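Local coordinates for ginlfy protein (Ginkgo biloba, PDB 4UDE) that probably acts as a DNA-binding transcription factor of the LEAFY family, the present chain being its SAM oligomerization domain, at residues A[19-24]-A[58-63]; A[13-18]-A[71-76]. All blocks are in the same frame, centred on the assembly; numbering follows the deposited sequence.

Interaction 1: residues A[19-24]-A[58-63]; sequences GVRYMT and RVDLLV
R21 reaches across to segment 58-63, the loop before helix 63-83 and its first residue, and meets D60 and L62 there. Its CB points toward that segment. Further out, a bend at chi3 (-62°) sets the direction in which NE leaves CD. R21 CD passes the methyl CD1 of L62 at 3.8 Å. NE lies close to the same methyl, and its hydrogen-bonding partner is the carboxylate of E65, in a salt bridge. R21 CZ sits 3.6 Å from L62 CG, which lies over the centre of one guanidinium face. The two side chains cross at about a right angle. R21 is the N-cap residue of helix 22-30 and L62 that of helix 63-83, so the contact joins the starts of two helices of the SAM domain. NH1 gives a hydrogen bond to a water, which in turn donates to D60 OD2. Toward segment 58-63, R21 NH2 makes two weak bonds. R21 NH2 to D60 O is 2.8 Å and strongly bent (123°). R21 NH2 to D60 OD2 is 3.4 Å, a long salt bridge that is nearly straight, although the guanidinium and carboxylate planes are turned 71° apart.

Deeper in, T24 OG1 accepts from a second water, which also donates to D60 O; OG1 is hydrogen-bonded to E65 as well. The methyl CD2 of L61 comes against both branches of T24, 3.5 Å from OG1 and 3.6 Å from CG2. On its other contacts L61 meets I50 and V54 of helix 43-55.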
ATOM      1  N   GLY A  19       6.052   6.369   5.572  1.00 29.27           N
ATOM      2  CA  GLY A  19       6.657   5.471   6.550  1.00 28.75           C
ATOM      3  C   GLY A  19       6.472   3.983   6.340  1.00 33.21           C
ATOM      4  O   GLY A  19       6.649   3.212   7.280  1.00 33.26           O
ATOM      5  N   VAL A  20       6.166   3.544   5.113  1.00 30.17           N
ATOM      6  CA  VAL A  20       6.013   2.108   4.853  1.00 29.76           C
ATOM      7  C   VAL A  20       7.404   1.523   4.598  1.00 33.99           C
ATOM      8  O   VAL A  20       8.130   2.011   3.737  1.00 33.85           O
ATOM      9  CB  VAL A  20       4.986   1.824   3.733  1.00 32.62           C
ATOM     10  CG1 VAL A  20       4.770   0.325   3.557  1.00 32.26           C
ATOM     11  CG2 VAL A  20       3.658   2.517   4.047  1.00 31.99           C
ATOM     12  N   ARG A  21       7.812   0.564   5.430  1.00 29.77           N
ATOM     13  CA  ARG A  21       9.147  -0.030   5.344  1.00 30.21           C
ATOM     14  C   ARG A  21       9.302  -1.016   4.191  1.00 36.01           C
ATOM     15  O   ARG A  21       8.313  -1.548   3.684  1.00 34.16           O
ATOM     16  CB  ARG A  21       9.595  -0.598   6.703  1.00 28.44           C
ATOM     17  CG  ARG A  21       9.590   0.489   7.794  1.00 31.46           C
ATOM     18  CD  ARG A  21       9.960  -0.030   9.169  1.00 35.63           C
ATOM     19  NE  ARG A  21       9.029  -1.037   9.678  1.00 40.68           N
ATOM     20  CZ  ARG A  21       9.320  -1.899  10.647  1.00 50.35           C
ATOM     21  NH1 ARG A  21      10.513  -1.881  11.223  1.00 40.92           N
ATOM     22  NH2 ARG A  21       8.407  -2.761  11.071  1.00 32.47           N
ATOM     23  N   TYR A  22      10.558  -1.202   3.750  1.00 35.43           N
ATOM     24  CA  TYR A  22      10.974  -2.029   2.633  1.00 36.23           C
ATOM     25  C   TYR A  22      10.369  -3.430   2.623  1.00 40.60           C
ATOM     26  O   TYR A  22       9.846  -3.850   1.596  1.00 39.95           O
ATOM     27  CB  TYR A  22      12.515  -2.082   2.536  1.00 38.31           C
ATOM     28  CG  TYR A  22      12.993  -2.805   1.296  1.00 41.87           C
ATOM     29  CD1 TYR A  22      12.801  -2.259   0.031  1.00 44.68           C
ATOM     30  CD2 TYR A  22      13.587  -4.061   1.382  1.00 42.87           C
ATOM     31  CE1 TYR A  22      13.215  -2.932  -1.119  1.00 46.35           C
ATOM     32  CE2 TYR A  22      14.014  -4.738   0.239  1.00 43.87           C
ATOM     33  CZ  TYR A  22      13.825  -4.168  -1.012  1.00 53.69           C
ATOM     34  OH  TYR A  22      14.238  -4.816  -2.158  1.00 60.20           O
ATOM     35  N   MET A  23      10.442  -4.137   3.756  1.00 39.00           N
ATOM     36  CA  MET A  23       9.906  -5.484   3.930  1.00 39.97           C
ATOM     37  C   MET A  23       8.372  -5.546   3.892  1.00 38.29           C
ATOM     38  O   MET A  23       7.823  -6.598   3.582  1.00 35.64           O
ATOM     39  CB  MET A  23      10.440  -6.106   5.221  1.00 44.34           C
ATOM     40  CG  MET A  23      11.818  -6.704   5.060  1.00 51.64           C
ATOM     41  SD  MET A  23      12.266  -7.645   6.542  1.00 59.87           S
ATOM     42  CE  MET A  23      11.785  -9.343   5.994  1.00 56.56           C
ATOM     43  N   THR A  24       7.679  -4.437   4.251  1.00 32.54           N
ATOM     44  CA  THR A  24       6.219  -4.367   4.141  1.00 30.82           C
ATOM     45  C   THR A  24       5.901  -4.275   2.631  1.00 32.04           C
ATOM     46  O   THR A  24       5.066  -5.029   2.154  1.00 30.81           O
ATOM     47  CB  THR A  24       5.665  -3.183   4.939  1.00 32.32           C
ATOM     48  OG1 THR A  24       6.050  -3.309   6.324  1.00 30.31           O
ATOM     49  CG2 THR A  24       4.155  -3.057   4.808  1.00 24.18           C
ATOM     50  N   ARG A  58       2.562 -12.380   8.795  1.00 40.18           N
ATOM     51  CA  ARG A  58       3.466 -12.134   9.921  1.00 40.86           C
ATOM     52  C   ARG A  58       4.438 -10.985   9.678  1.00 43.19           C
ATOM     53  O   ARG A  58       5.575 -11.019  10.154  1.00 42.74           O
ATOM     54  CB  ARG A  58       4.163 -13.437  10.404  1.00 42.12           C
ATOM     55  CG  ARG A  58       3.206 -14.625  10.567  1.00 51.88           C
ATOM     56  CD  ARG A  58       3.654 -15.598  11.635  1.00 59.14           C
ATOM     57  NE  ARG A  58       2.775 -15.467  12.791  1.00 71.25           N
ATOM     58  CZ  ARG A  58       3.168 -15.404  14.060  1.00 75.12           C
ATOM     59  NH1 ARG A  58       4.454 -15.518  14.373  1.00 43.84           N
ATOM     60  NH2 ARG A  58       2.276 -15.266  15.027  1.00 65.61           N
ATOM     61  N   VAL A  59       3.966  -9.934   8.982  1.00 38.57           N
ATOM     62  CA  VAL A  59       4.809  -8.768   8.763  1.00 37.64           C
ATOM     63  C   VAL A  59       4.796  -7.901  10.028  1.00 36.27           C
ATOM     64  O   VAL A  59       3.766  -7.777  10.688  1.00 32.80           O
ATOM     65  CB  VAL A  59       4.589  -7.984   7.416  1.00 41.90           C
ATOM     66  CG1 VAL A  59       4.048  -8.881   6.315  1.00 41.09           C
ATOM     67  CG2 VAL A  59       3.703  -6.772   7.583  1.00 41.96           C
ATOM     68  N   ASP A  60       5.952  -7.388  10.413  1.00 34.03           N
ATOM     69  CA  ASP A  60       6.009  -6.512  11.576  1.00 34.85           C
ATOM     70  C   ASP A  60       5.680  -5.086  11.109  1.00 39.47           C
ATOM     71  O   ASP A  60       6.419  -4.509  10.294  1.00 39.06           O
ATOM     72  CB  ASP A  60       7.393  -6.568  12.243  1.00 37.35           C
ATOM     73  CG  ASP A  60       7.513  -5.694  13.478  1.00 50.25           C
ATOM     74  OD1 ASP A  60       6.596  -5.745  14.344  1.00 49.27           O
ATOM     75  OD2 ASP A  60       8.524  -4.969  13.589  1.00 60.97           O
ATOM     76  N   LEU A  61       4.539  -4.564  11.551  1.00 36.32           N
ATOM     77  CA  LEU A  61       4.119  -3.206  11.195  1.00 36.50           C
ATOM     78  C   LEU A  61       4.208  -2.288  12.400  1.00 39.99           C
ATOM     79  O   LEU A  61       3.603  -2.580  13.432  1.00 38.04           O
ATOM     80  CB  LEU A  61       2.673  -3.165  10.669  1.00 36.33           C
ATOM     81  CG  LEU A  61       2.373  -3.881   9.365  1.00 40.19           C
ATOM     82  CD1 LEU A  61       0.884  -3.852   9.076  1.00 39.16           C
ATOM     83  CD2 LEU A  61       3.133  -3.271   8.226  1.00 41.29           C
ATOM     84  N   LEU A  62       4.911  -1.147  12.252  1.00 37.96           N
ATOM     85  CA  LEU A  62       4.960  -0.097  13.279  1.00 37.25           C
ATOM     86  C   LEU A  62       3.573   0.542  13.274  1.00 40.77           C
ATOM     87  O   LEU A  62       2.823   0.349  12.308  1.00 40.37           O
ATOM     88  CB  LEU A  62       6.048   0.955  12.952  1.00 36.53           C
ATOM     89  CG  LEU A  62       7.484   0.436  12.757  1.00 40.93           C
ATOM     90  CD1 LEU A  62       8.407   1.537  12.287  1.00 40.80           C
ATOM     91  CD2 LEU A  62       8.050  -0.192  14.030  1.00 42.61           C
ATOM     92  N   VAL A  63       3.204   1.251  14.345  1.00 38.55           N
ATOM     93  CA  VAL A  63       1.890   1.918  14.461  1.00 38.36           C
ATOM     94  C   VAL A  63       1.685   2.950  13.334  1.00 40.20           C
ATOM     95  O   VAL A  63       0.640   2.924  12.682  1.00 40.34           O
ATOM     96  CB  VAL A  63       1.660   2.513  15.885  1.00 43.29           C
ATOM     97  CG1 VAL A  63       0.281   3.158  16.019  1.00 43.10           C
ATOM     98  CG2 VAL A  63       1.835   1.437  16.951  1.00 43.59           C
TER
HETATM   99  O   HOH W   1      10.618  -3.428  13.796  1.00 56.06           O
HETATM  100  O   HOH W   2       7.845  -4.664   7.895  1.00 38.12           O

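Interaction 2: residues A[13-18]-A[71-76]; sequences ELFRHY and SAVRAE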
ATOM      1  N   GLU A  13       6.938   4.357  -4.838  1.00 29.42           N
ATOM      2  CA  GLU A  13       6.461   5.679  -5.233  1.00 29.14           C
ATOM      3  C   GLU A  13       5.177   6.071  -4.523  1.00 32.21           C
ATOM      4  O   GLU A  13       5.055   7.221  -4.111  1.00 33.25           O
ATOM      5  CB  GLU A  13       6.284   5.774  -6.757  1.00 30.52           C
ATOM      6  CG  GLU A  13       7.605   5.876  -7.501  1.00 43.08           C
ATOM      7  CD  GLU A  13       8.497   7.016  -7.050  1.00 63.87           C
ATOM      8  OE1 GLU A  13       8.062   8.191  -7.129  1.00 60.28           O
ATOM      9  OE2 GLU A  13       9.625   6.725  -6.586  1.00 54.36           O
ATOM     10  N   LEU A  14       4.213   5.142  -4.402  1.00 26.39           N
ATOM     11  CA  LEU A  14       2.954   5.425  -3.711  1.00 26.76           C
ATOM     12  C   LEU A  14       3.155   5.713  -2.203  1.00 30.28           C
ATOM     13  O   LEU A  14       2.572   6.651  -1.652  1.00 28.36           O
ATOM     14  CB  LEU A  14       1.957   4.253  -3.884  1.00 26.41           C
ATOM     15  CG  LEU A  14       0.602   4.345  -3.114  1.00 29.71           C
ATOM     16  CD1 LEU A  14      -0.268   5.482  -3.627  1.00 28.69           C
ATOM     17  CD2 LEU A  14      -0.148   3.049  -3.186  1.00 28.37           C
ATOM     18  N   PHE A  15       3.956   4.874  -1.555  1.00 27.50           N
ATOM     19  CA  PHE A  15       4.161   4.898  -0.114  1.00 26.69           C
ATOM     20  C   PHE A  15       5.303   5.781   0.405  1.00 32.09           C
ATOM     21  O   PHE A  15       5.467   5.886   1.626  1.00 32.05           O
ATOM     22  CB  PHE A  15       4.232   3.460   0.404  1.00 27.19           C
ATOM     23  CG  PHE A  15       2.919   2.715   0.265  1.00 27.74           C
ATOM     24  CD1 PHE A  15       1.772   3.170   0.903  1.00 29.60           C
ATOM     25  CD2 PHE A  15       2.849   1.528  -0.449  1.00 28.03           C
ATOM     26  CE1 PHE A  15       0.558   2.487   0.770  1.00 30.72           C
ATOM     27  CE2 PHE A  15       1.643   0.830  -0.566  1.00 30.89           C
ATOM     28  CZ  PHE A  15       0.507   1.308   0.049  1.00 29.71           C
ATOM     29  N   ARG A  16       6.062   6.433  -0.510  1.00 28.91           N
ATOM     30  CA  ARG A  16       7.180   7.318  -0.162  1.00 30.56           C
ATOM     31  C   ARG A  16       6.658   8.503   0.666  1.00 36.85           C
ATOM     32  O   ARG A  16       5.695   9.151   0.261  1.00 37.64           O
ATOM     33  CB  ARG A  16       7.912   7.812  -1.435  1.00 30.49           C
ATOM     34  CG  ARG A  16       9.362   8.250  -1.174  1.00 40.94           C
ATOM     35  CD  ARG A  16      10.061   8.797  -2.423  1.00 47.37           C
ATOM     36  NE  ARG A  16      10.155   7.799  -3.498  1.00 53.75           N
ATOM     37  CZ  ARG A  16      11.061   6.825  -3.555  1.00 69.11           C
ATOM     38  NH1 ARG A  16      11.982   6.707  -2.608  1.00 62.35           N
ATOM     39  NH2 ARG A  16      11.047   5.956  -4.556  1.00 57.38           N
ATOM     40  N   HIS A  17       7.277   8.774   1.814  1.00 34.72           N
ATOM     41  CA  HIS A  17       6.884   9.859   2.755  1.00 35.97           C
ATOM     42  C   HIS A  17       5.721   9.422   3.660  1.00 37.27           C
ATOM     43  O   HIS A  17       5.209  10.236   4.422  1.00 36.72           O
ATOM     44  CB  HIS A  17       6.553  11.223   2.076  1.00 37.72           C
ATOM     45  CG  HIS A  17       7.500  11.668   0.998  1.00 42.26           C
ATOM     46  ND1 HIS A  17       8.858  11.865   1.251  1.00 44.74           N
ATOM     47  CD2 HIS A  17       7.246  11.968  -0.299  1.00 44.33           C
ATOM     48  CE1 HIS A  17       9.380  12.253   0.098  1.00 44.37           C
ATOM     49  NE2 HIS A  17       8.448  12.331  -0.866  1.00 44.56           N
ATOM     50  N   TYR A  18       5.339   8.128   3.601  1.00 30.32           N
ATOM     51  CA  TYR A  18       4.276   7.574   4.424  1.00 28.33           C
ATOM     52  C   TYR A  18       4.737   6.540   5.436  1.00 32.28           C
ATOM     53  O   TYR A  18       3.915   5.959   6.121  1.00 33.01           O
ATOM     54  CB  TYR A  18       3.092   7.118   3.563  1.00 28.17           C
ATOM     55  CG  TYR A  18       2.391   8.291   2.905  1.00 27.18           C
ATOM     56  CD1 TYR A  18       1.369   8.975   3.559  1.00 28.29           C
ATOM     57  CD2 TYR A  18       2.757   8.722   1.629  1.00 27.51           C
ATOM     58  CE1 TYR A  18       0.727  10.060   2.962  1.00 29.03           C
ATOM     59  CE2 TYR A  18       2.122   9.808   1.021  1.00 27.58           C
ATOM     60  CZ  TYR A  18       1.109  10.476   1.696  1.00 34.38           C
ATOM     61  OH  TYR A  18       0.471  11.544   1.118  1.00 35.38           O
ATOM     62  N   SER A  71      -3.128   6.577   4.815  1.00 25.33           N
ATOM     63  CA  SER A  71      -2.923   7.987   4.444  1.00 25.12           C
ATOM     64  C   SER A  71      -2.412   8.123   3.017  1.00 28.62           C
ATOM     65  O   SER A  71      -2.849   9.032   2.301  1.00 28.35           O
ATOM     66  CB  SER A  71      -1.947   8.654   5.411  1.00 26.73           C
ATOM     67  OG  SER A  71      -2.602   8.987   6.624  1.00 29.57           O
ATOM     68  N   ALA A  72      -1.495   7.210   2.598  1.00 24.63           N
ATOM     69  CA  ALA A  72      -0.925   7.215   1.251  1.00 24.32           C
ATOM     70  C   ALA A  72      -2.015   6.935   0.217  1.00 27.38           C
ATOM     71  O   ALA A  72      -2.074   7.639  -0.784  1.00 25.63           O
ATOM     72  CB  ALA A  72       0.197   6.185   1.139  1.00 25.32           C
ATOM     73  N   VAL A  73      -2.930   5.979   0.504  1.00 26.05           N
ATOM     74  CA  VAL A  73      -4.055   5.647  -0.394  1.00 26.57           C
ATOM     75  C   VAL A  73      -5.084   6.809  -0.421  1.00 32.15           C
ATOM     76  O   VAL A  73      -5.502   7.212  -1.502  1.00 29.72           O
ATOM     77  CB  VAL A  73      -4.678   4.257  -0.085  1.00 30.22           C
ATOM     78  CG1 VAL A  73      -5.898   3.970  -0.976  1.00 29.84           C
ATOM     79  CG2 VAL A  73      -3.638   3.152  -0.253  1.00 30.24           C
ATOM     80  N   ARG A  74      -5.422   7.396   0.757  1.00 32.54           N
ATOM     81  CA  ARG A  74      -6.342   8.556   0.816  1.00 33.23           C
ATOM     82  C   ARG A  74      -5.844   9.704  -0.023  1.00 35.69           C
ATOM     83  O   ARG A  74      -6.634  10.318  -0.736  1.00 35.44           O
ATOM     84  CB  ARG A  74      -6.509   9.080   2.246  1.00 33.66           C
ATOM     85  CG  ARG A  74      -7.390   8.233   3.097  1.00 43.74           C
ATOM     86  CD  ARG A  74      -7.329   8.725   4.520  1.00 40.73           C
ATOM     87  NE  ARG A  74      -8.087   7.838   5.388  1.00 35.87           N
ATOM     88  CZ  ARG A  74      -8.023   7.864   6.711  1.00 49.08           C
ATOM     89  NH1 ARG A  74      -7.215   8.719   7.329  1.00 37.68           N
ATOM     90  NH2 ARG A  74      -8.757   7.031   7.429  1.00 34.28           N
ATOM     91  N   ALA A  75      -4.542  10.034   0.106  1.00 33.24           N
ATOM     92  CA  ALA A  75      -3.913  11.141  -0.624  1.00 32.79           C
ATOM     93  C   ALA A  75      -3.940  10.882  -2.099  1.00 35.56           C
ATOM     94  O   ALA A  75      -4.216  11.808  -2.867  1.00 37.51           O
ATOM     95  CB  ALA A  75      -2.474  11.333  -0.161  1.00 33.92           C
ATOM     96  N   GLU A  76      -3.659   9.625  -2.512  1.00 29.94           N
ATOM     97  CA  GLU A  76      -3.671   9.264  -3.926  1.00 28.19           C
ATOM     98  C   GLU A  76      -5.084   9.338  -4.508  1.00 31.51           C
ATOM     99  O   GLU A  76      -5.238   9.836  -5.611  1.00 31.55           O
ATOM    100  CB  GLU A  76      -2.972   7.920  -4.177  1.00 28.97           C
ATOM    101  CG  GLU A  76      -2.861   7.503  -5.654  1.00 34.09           C
ATOM    102  CD  GLU A  76      -2.144   8.403  -6.650  1.00 43.96           C
ATOM    103  OE1 GLU A  76      -1.439   9.353  -6.238  1.00 34.70           O
ATOM    104  OE2 GLU A  76      -2.290   8.150  -7.864  1.00 39.83           O
TER
HETATM  105  O   HOH W   3       0.154   8.940  -1.851  1.00 35.70           O
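The end of helix 2-15 and the turn after it pack against the long C-terminal helix 63-83, with Y18 and F15 meeting A72. Y18 lays one ring face on the helix backbone. A72 CA stands 3.6 Å from the centroid of the Y18 ring and 8° off the ring normal, a CH-pi contact. The backbone N of A72 is over the same ring, 3.5 Å from Y18 CD1. At the far end Y18 OH closely approaches A75 CB, at 3.2 Å. The tyrosine closes a type II beta turn, F15 to Y18, by which the chain leaves the first helix of this SAM domain. With CG anti to the carbonyl carbon (chi1 -67°), beside the backbone N, its ring starts out toward helix 63-83.

The methyl CB of A72 touches both aromatic side chains. A72 CB is 3.5 Å from Y18 CG and 3.4 Å from F15 CD1. F15 is buried and also touches L25 and M28 of helix 22-30. Beside it, L14 CD1 meets the aliphatic part of E76, 3.7 Å from its CB, while the carboxylate of E76 turns to R79. No direct hydrogen bond joins the segments. A water donates to A72 O and, weakly, to L14 O.

From the N terminus, helix 2-15 comes first, and its end with the following turn forms the first half of interaction 2. The chain runs straight on into 19-24, the first half of interaction 1, at the start of helix 22-30. Helices 35-39 and 43-55 follow. Segment 58-63 then closes interaction 1, and helix 63-83 closes interaction 2 at 71-76. Interaction 1 is therefore the inner loop and interaction 2 the outer one; they do not cross. Their centres are 14 Å apart, and they touch where V20 CG2 packs on F15 CD1 at 3.7 Å. Together they tie the first two helices to helix 63-83 and the loop before it.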